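Local coordinates for D-threo-3-hydroxyaspartate dehydratase (Delftia, PDB 3WQF), which catalyses the pyridoxal phosphate- and divalent metal-dependent removal of ammonia from D-threo-3-hydroxyaspartate, giving oxaloacetate, and also dehydrates D-serine, at residues B[288-293]-B[327-332]; B[270-275]-B[284-289]. One frame throughout, in Å; residues are numbered along the deposited sequence.

Contact 1: residues B[288-293]-B[327-332]; sequences AGWMAM and ANQEHG
Trp290 and Met291, at the start of the short helix 290-293, give their backbone N-H groups to the loop 327-332. Trp290 N bonds to Asn328 O at 2.9 Å and Met291 N to Gln329 O at 3.0 Å, the second in the carbonyl plane on a lone pair. First-turn amides have no acceptor within their own helix, and the loop supplies two in succession.

Gly289, the N-cap residue, slides in so closely that its CA lies 3.1 Å from Asn328 O in a CA-H...O contact. A CB there would collide with that oxygen, so the lack of a side chain suits the place.

The van der Waals contacts centre on the indole. With CG between the backbone N and the carbonyl carbon (chi1 59°), the indole of Trp290 swings back toward the loop, and Gln329 CA sits over one face, 3.7 Å from the five-membered ring centroid, as a CH-pi contact. The extended Gln329 chain continues past CZ2 and CH2, its amide plane 50° from the ring. Beside it, Met291 bends so that its methyl CE packs against Gln329 NE2 (3.3 Å).

Glu330 OE1, Asn328 OD1 and, weakly, Gln329 NE2 bond to Trp390 NE1, Arg151 NH1 and Lys53 O, all of the second subunit. Carbonyls thus gather at the helix N terminus, where its dipole would probably suit them, while Gln329 reaches the lysine that probably carries the partner's cofactor.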
ATOM      1  N   ALA B 288      -9.704   9.648  -4.182  1.00 46.26           N
ATOM      2  CA  ALA B 288      -8.378   8.996  -3.997  1.00 45.92           C
ATOM      3  C   ALA B 288      -7.864   9.251  -2.570  1.00 46.38           C
ATOM      4  O   ALA B 288      -7.278  10.337  -2.293  1.00 46.88           O
ATOM      5  CB  ALA B 288      -7.359   9.430  -5.055  1.00 45.24           C
ATOM      6  N   GLY B 289      -8.161   8.296  -1.665  1.00 43.23           N
ATOM      7  CA  GLY B 289      -7.625   8.273  -0.316  1.00 40.87           C
ATOM      8  C   GLY B 289      -6.300   7.531  -0.320  1.00 40.33           C
ATOM      9  O   GLY B 289      -5.674   7.383  -1.415  1.00 38.41           O
ATOM     10  N   TRP B 290      -5.828   7.086   0.865  1.00 38.95           N
ATOM     11  CA  TRP B 290      -4.503   6.422   0.896  1.00 39.65           C
ATOM     12  C   TRP B 290      -4.494   5.091   0.193  1.00 39.22           C
ATOM     13  O   TRP B 290      -3.401   4.606  -0.146  1.00 37.56           O
ATOM     14  CB  TRP B 290      -3.845   6.318   2.293  1.00 39.73           C
ATOM     15  CG  TRP B 290      -4.694   5.559   3.261  1.00 40.46           C
ATOM     16  CD1 TRP B 290      -5.539   6.081   4.249  1.00 42.74           C
ATOM     17  CD2 TRP B 290      -4.826   4.101   3.346  1.00 40.21           C
ATOM     18  NE1 TRP B 290      -6.189   5.061   4.930  1.00 44.45           N
ATOM     19  CE2 TRP B 290      -5.803   3.834   4.421  1.00 42.16           C
ATOM     20  CE3 TRP B 290      -4.277   3.024   2.646  1.00 38.64           C
ATOM     21  CZ2 TRP B 290      -6.197   2.540   4.745  1.00 40.65           C
ATOM     22  CZ3 TRP B 290      -4.686   1.737   2.988  1.00 38.88           C
ATOM     23  CH2 TRP B 290      -5.614   1.507   4.016  1.00 39.72           C
ATOM     24  N   MET B 291      -5.688   4.472  -0.003  1.00 40.15           N
ATOM     25  CA  MET B 291      -5.766   3.190  -0.753  1.00 40.04           C
ATOM     26  C   MET B 291      -5.254   3.408  -2.190  1.00 40.36           C
ATOM     27  O   MET B 291      -4.454   2.611  -2.670  1.00 40.23           O
ATOM     28  CB  MET B 291      -7.164   2.543  -0.786  1.00 40.15           C
ATOM     29  CG  MET B 291      -7.138   1.118  -1.372  1.00 39.92           C
ATOM     30  SD  MET B 291      -6.118  -0.110  -0.481  1.00 40.88           S
ATOM     31  CE  MET B 291      -7.152  -0.360   1.000  1.00 40.10           C
ATOM     32  N   ALA B 292      -5.691   4.506  -2.818  1.00 39.32           N
ATOM     33  CA  ALA B 292      -5.181   4.947  -4.120  1.00 40.38           C
ATOM     34  C   ALA B 292      -3.732   5.533  -4.140  1.00 41.11           C
ATOM     35  O   ALA B 292      -2.909   5.157  -5.001  1.00 41.57           O
ATOM     36  CB  ALA B 292      -6.197   5.900  -4.786  1.00 39.75           C
ATOM     37  N   MET B 293      -3.422   6.450  -3.210  1.00 41.86           N
ATOM     38  CA  MET B 293      -2.116   7.086  -3.150  1.00 41.07           C
ATOM     39  C   MET B 293      -1.034   6.185  -2.555  1.00 40.95           C
ATOM     40  O   MET B 293       0.193   6.385  -2.807  1.00 39.71           O
ATOM     41  CB  MET B 293      -2.191   8.396  -2.373  1.00 42.15           C
ATOM     42  CG  MET B 293      -3.069   9.467  -3.032  1.00 44.40           C
ATOM     43  SD  MET B 293      -2.980   9.572  -4.851  1.00 45.38           S
ATOM     44  CE  MET B 293      -1.183   9.717  -5.133  1.00 43.90           C
ATOM     45  N   ALA B 327      -5.595  11.965   4.101  1.00 53.49           N
ATOM     46  CA  ALA B 327      -6.226  10.885   3.365  1.00 52.91           C
ATOM     47  C   ALA B 327      -6.776   9.874   4.361  1.00 52.47           C
ATOM     48  O   ALA B 327      -6.089   9.450   5.300  1.00 51.55           O
ATOM     49  CB  ALA B 327      -5.230  10.220   2.406  1.00 50.62           C
ATOM     50  N   ASN B 328      -8.035   9.523   4.168  1.00 53.48           N
ATOM     51  CA  ASN B 328      -8.590   8.328   4.788  1.00 54.28           C
ATOM     52  C   ASN B 328      -8.606   7.254   3.708  1.00 50.90           C
ATOM     53  O   ASN B 328      -8.130   7.519   2.604  1.00 47.71           O
ATOM     54  CB  ASN B 328      -9.956   8.625   5.399  1.00 58.61           C
ATOM     55  CG  ASN B 328      -9.844   8.966   6.887  1.00 63.54           C
ATOM     56  OD1 ASN B 328     -10.755   8.701   7.680  1.00 66.74           O
ATOM     57  ND2 ASN B 328      -8.693   9.517   7.280  1.00 62.08           N
ATOM     58  N   GLN B 329      -9.161   6.076   3.990  1.00 49.27           N
ATOM     59  CA  GLN B 329      -8.954   4.932   3.084  1.00 46.79           C
ATOM     60  C   GLN B 329      -9.379   5.200   1.604  1.00 45.46           C
ATOM     61  O   GLN B 329      -8.579   5.035   0.659  1.00 42.48           O
ATOM     62  CB  GLN B 329      -9.595   3.661   3.635  1.00 44.44           C
ATOM     63  CG  GLN B 329      -9.070   2.416   2.939  1.00 42.96           C
ATOM     64  CD  GLN B 329      -9.308   1.141   3.742  1.00 42.52           C
ATOM     65  OE1 GLN B 329      -9.156   1.139   4.958  1.00 43.52           O
ATOM     66  NE2 GLN B 329      -9.708   0.061   3.059  1.00 42.31           N
ATOM     67  N   GLU B 330     -10.624   5.610   1.427  1.00 44.62           N
ATOM     68  CA  GLU B 330     -11.093   5.966   0.085  1.00 45.92           C
ATOM     69  C   GLU B 330     -11.454   7.495  -0.078  1.00 46.89           C
ATOM     70  O   GLU B 330     -12.177   7.834  -1.021  1.00 45.85           O
ATOM     71  CB  GLU B 330     -12.290   5.057  -0.314  1.00 44.71           C
ATOM     72  CG  GLU B 330     -11.954   3.560  -0.391  1.00 42.82           C
ATOM     73  CD  GLU B 330     -11.071   3.197  -1.578  1.00 42.16           C
ATOM     74  OE1 GLU B 330     -11.010   3.983  -2.574  1.00 40.61           O
ATOM     75  OE2 GLU B 330     -10.410   2.115  -1.488  1.00 42.61           O
ATOM     76  N   HIS B 331     -10.992   8.361   0.862  1.00 47.12           N
ATOM     77  CA  HIS B 331     -11.271   9.841   0.857  1.00 48.89           C
ATOM     78  C   HIS B 331      -9.960  10.570   0.908  1.00 48.79           C
ATOM     79  O   HIS B 331      -9.156  10.331   1.833  1.00 47.67           O
ATOM     80  CB  HIS B 331     -12.000  10.336   2.124  1.00 50.48           C
ATOM     81  CG  HIS B 331     -13.384   9.807   2.312  1.00 52.05           C
ATOM     82  ND1 HIS B 331     -13.628   8.542   2.726  1.00 51.84           N
ATOM     83  CD2 HIS B 331     -14.636  10.440   2.200  1.00 54.14           C
ATOM     84  CE1 HIS B 331     -14.970   8.356   2.824  1.00 52.95           C
ATOM     85  NE2 HIS B 331     -15.582   9.522   2.505  1.00 53.93           N
ATOM     86  N   GLY B 332      -9.734  11.470  -0.050  1.00 48.92           N
ATOM     87  CA  GLY B 332      -8.582  12.389  -0.005  1.00 49.65           C
ATOM     88  C   GLY B 332      -9.055  13.768   0.448  1.00 51.78           C
ATOM     89  O   GLY B 332     -10.180  14.176   0.095  1.00 51.83           O
TER

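Contact 2: residues B[270-275]-B[284-289]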
ATOM      1  N   VAL B 270      -2.723  10.097 -10.402  1.00 44.41           N
ATOM      2  CA  VAL B 270      -3.871   9.336  -9.916  1.00 43.15           C
ATOM      3  C   VAL B 270      -5.032  10.169 -10.288  1.00 45.04           C
ATOM      4  O   VAL B 270      -5.175  11.276  -9.771  1.00 46.87           O
ATOM      5  CB  VAL B 270      -3.834   8.961  -8.392  1.00 42.65           C
ATOM      6  CG1 VAL B 270      -5.095   8.200  -7.983  1.00 42.15           C
ATOM      7  CG2 VAL B 270      -2.678   8.028  -8.104  1.00 41.68           C
ATOM      8  N   LEU B 271      -5.837   9.680 -11.236  1.00 45.30           N
ATOM      9  CA  LEU B 271      -7.049  10.378 -11.681  1.00 44.94           C
ATOM     10  C   LEU B 271      -8.151  10.278 -10.579  1.00 43.73           C
ATOM     11  O   LEU B 271      -8.400   9.217 -10.045  1.00 42.24           O
ATOM     12  CB  LEU B 271      -7.506   9.839 -13.066  1.00 46.06           C
ATOM     13  CG  LEU B 271      -8.686  10.530 -13.809  1.00 48.46           C
ATOM     14  CD1 LEU B 271      -8.418  11.987 -14.190  1.00 48.62           C
ATOM     15  CD2 LEU B 271      -9.083   9.717 -15.040  1.00 49.64           C
ATOM     16  N   ALA B 272      -8.761  11.398 -10.210  1.00 44.07           N
ATOM     17  CA  ALA B 272      -9.632  11.440  -9.049  1.00 43.94           C
ATOM     18  C   ALA B 272     -10.798  12.344  -9.322  1.00 45.90           C
ATOM     19  O   ALA B 272     -10.743  13.209 -10.199  1.00 48.27           O
ATOM     20  CB  ALA B 272      -8.874  11.899  -7.811  1.00 42.73           C
ATOM     21  N   THR B 273     -11.858  12.157  -8.556  1.00 46.07           N
ATOM     22  CA  THR B 273     -13.040  12.924  -8.723  1.00 47.24           C
ATOM     23  C   THR B 273     -13.399  13.607  -7.410  1.00 48.18           C
ATOM     24  O   THR B 273     -13.328  12.969  -6.341  1.00 47.52           O
ATOM     25  CB  THR B 273     -14.210  12.027  -9.213  1.00 47.41           C
ATOM     26  OG1 THR B 273     -13.849  11.430 -10.480  1.00 47.37           O
ATOM     27  CG2 THR B 273     -15.531  12.854  -9.341  1.00 47.57           C
ATOM     28  N   VAL B 274     -13.832  14.883  -7.511  1.00 49.71           N
ATOM     29  CA  VAL B 274     -14.353  15.654  -6.371  1.00 50.37           C
ATOM     30  C   VAL B 274     -15.726  15.100  -5.936  1.00 50.11           C
ATOM     31  O   VAL B 274     -16.666  15.161  -6.683  1.00 51.45           O
ATOM     32  CB  VAL B 274     -14.468  17.170  -6.677  1.00 52.29           C
ATOM     33  CG1 VAL B 274     -14.935  17.917  -5.430  1.00 52.81           C
ATOM     34  CG2 VAL B 274     -13.124  17.739  -7.128  1.00 53.21           C
ATOM     35  N   ILE B 275     -15.839  14.568  -4.723  1.00 49.86           N
ATOM     36  CA  ILE B 275     -17.100  13.949  -4.253  1.00 49.46           C
ATOM     37  C   ILE B 275     -17.796  14.775  -3.169  1.00 50.14           C
ATOM     38  O   ILE B 275     -18.907  14.481  -2.778  1.00 49.92           O
ATOM     39  CB  ILE B 275     -16.885  12.473  -3.811  1.00 47.69           C
ATOM     40  CG1 ILE B 275     -15.901  12.363  -2.633  1.00 46.72           C
ATOM     41  CG2 ILE B 275     -16.392  11.626  -4.998  1.00 47.06           C
ATOM     42  CD1 ILE B 275     -15.511  10.927  -2.260  1.00 44.30           C
ATOM     43  N   ALA B 284     -11.716  20.402  -0.366  1.00 57.41           N
ATOM     44  CA  ALA B 284     -12.353  19.557  -1.352  1.00 56.36           C
ATOM     45  C   ALA B 284     -12.112  18.064  -0.994  1.00 54.27           C
ATOM     46  O   ALA B 284     -10.996  17.688  -0.592  1.00 53.98           O
ATOM     47  CB  ALA B 284     -11.835  19.892  -2.735  1.00 56.45           C
ATOM     48  N   ILE B 285     -13.169  17.244  -1.088  1.00 53.49           N
ATOM     49  CA  ILE B 285     -13.069  15.773  -0.903  1.00 51.57           C
ATOM     50  C   ILE B 285     -12.967  15.023  -2.251  1.00 49.85           C
ATOM     51  O   ILE B 285     -13.835  15.151  -3.108  1.00 49.66           O
ATOM     52  CB  ILE B 285     -14.251  15.177  -0.071  1.00 52.07           C
ATOM     53  CG1 ILE B 285     -14.653  16.073   1.126  1.00 53.72           C
ATOM     54  CG2 ILE B 285     -13.943  13.740   0.373  1.00 50.98           C
ATOM     55  CD1 ILE B 285     -13.562  16.294   2.155  1.00 53.01           C
ATOM     56  N   VAL B 286     -11.899  14.254  -2.427  1.00 48.37           N
ATOM     57  CA  VAL B 286     -11.723  13.385  -3.625  1.00 48.33           C
ATOM     58  C   VAL B 286     -11.755  11.886  -3.282  1.00 47.78           C
ATOM     59  O   VAL B 286     -11.511  11.472  -2.138  1.00 47.36           O
ATOM     60  CB  VAL B 286     -10.443  13.689  -4.455  1.00 46.68           C
ATOM     61  CG1 VAL B 286     -10.510  15.103  -5.024  1.00 47.48           C
ATOM     62  CG2 VAL B 286      -9.172  13.455  -3.608  1.00 45.42           C
ATOM     63  N   ASP B 287     -12.065  11.078  -4.294  1.00 48.41           N
ATOM     64  CA  ASP B 287     -12.178   9.627  -4.111  1.00 46.59           C
ATOM     65  C   ASP B 287     -10.825   8.894  -4.188  1.00 46.93           C
ATOM     66  O   ASP B 287     -10.795   7.630  -4.218  1.00 48.62           O
ATOM     67  CB  ASP B 287     -13.161   9.070  -5.123  1.00 46.23           C
ATOM     68  CG  ASP B 287     -12.759   9.359  -6.546  1.00 45.47           C
ATOM     69  OD1 ASP B 287     -11.763  10.047  -6.801  1.00 44.41           O
ATOM     70  OD2 ASP B 287     -13.482   8.916  -7.434  1.00 46.25           O
ATOM     71  N   ALA B 288      -9.704   9.648  -4.182  1.00 46.26           N
ATOM     72  CA  ALA B 288      -8.378   8.996  -3.997  1.00 45.92           C
ATOM     73  C   ALA B 288      -7.864   9.251  -2.570  1.00 46.38           C
ATOM     74  O   ALA B 288      -7.278  10.337  -2.293  1.00 46.88           O
ATOM     75  CB  ALA B 288      -7.359   9.430  -5.055  1.00 45.24           C
ATOM     76  N   GLY B 289      -8.161   8.296  -1.665  1.00 43.23           N
ATOM     77  CA  GLY B 289      -7.625   8.273  -0.316  1.00 40.87           C
ATOM     78  C   GLY B 289      -6.300   7.531  -0.320  1.00 40.33           C
ATOM     79  O   GLY B 289      -5.674   7.383  -1.415  1.00 38.41           O
TER
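Thr273 and Asp287 meet where strand 283-286 ends and its chain turns off the sheet. Asp287 N still bonds to Thr273 O (3.1 Å), as in an antiparallel hydrogen-bonded pair, but the return bond uses a side chain: Thr273 N gives a nearly straight bond of 2.7 Å to Asp287 OD1, met from above the carboxylate plane. Asp287 CG lies between the backbone N and the carbonyl carbon (chi1 58°), which folds the carboxylate back to this amide in place of the departed backbone carbonyl. Asp287 OD2 is held by Thr20 OG1 and by a salt bridge to Arg101 of the second subunit.

The tight part lies toward Ile275. Ile275 N reaches Ile285 O at 2.6 Å, nearly along the C=O axis, and Ile275 CG1 packs on Ile285 CG2 (3.8 Å), the two side chains crossing at about a right angle. Val274 and Val286 form a non-hydrogen-bonded pair, CA atoms 4.4 Å apart; branched residues suit such a buried strand pair.

Toward Val270 the contact is looser though equally buried: the CA atoms of Ala272 and Ala288 stand 5.8 Å apart. Both alanines point CB toward the other segment, and Ala288 CB rests 3.9 Å from Val270 CG1 and 4.0 Å from Ala272 CB, methyl against methyl.

An alanine in place of Asp287 would probably leave the Thr273 amide without its acceptor and Arg101 of the second subunit without its countercharge. One carboxylate therefore both finishes the strand pairing and ties the hairpin to the neighbouring chain.

How the contacts relate
From the N terminus, strand 268-278 comes first and turns back into strand 283-286; contact 2 closes this short hairpin, with 8 residues between its segments. The chain then runs through Ala288 and Gly289, common to both contacts, into helix 290-293, and contact 1 closes a longer loop when the turn between strands 322-327 and 332-336 returns to that helix. The loops follow in series, overlapping at the shared residues without nesting. A probable hydrogen bond of 2.7 Å from Gly332 N to Val286 O joins them directly, and Met293 SD packs on Val270 CG2. Together they tie the helix and the turn to the hairpin of the mixed sheet, beside the second subunit.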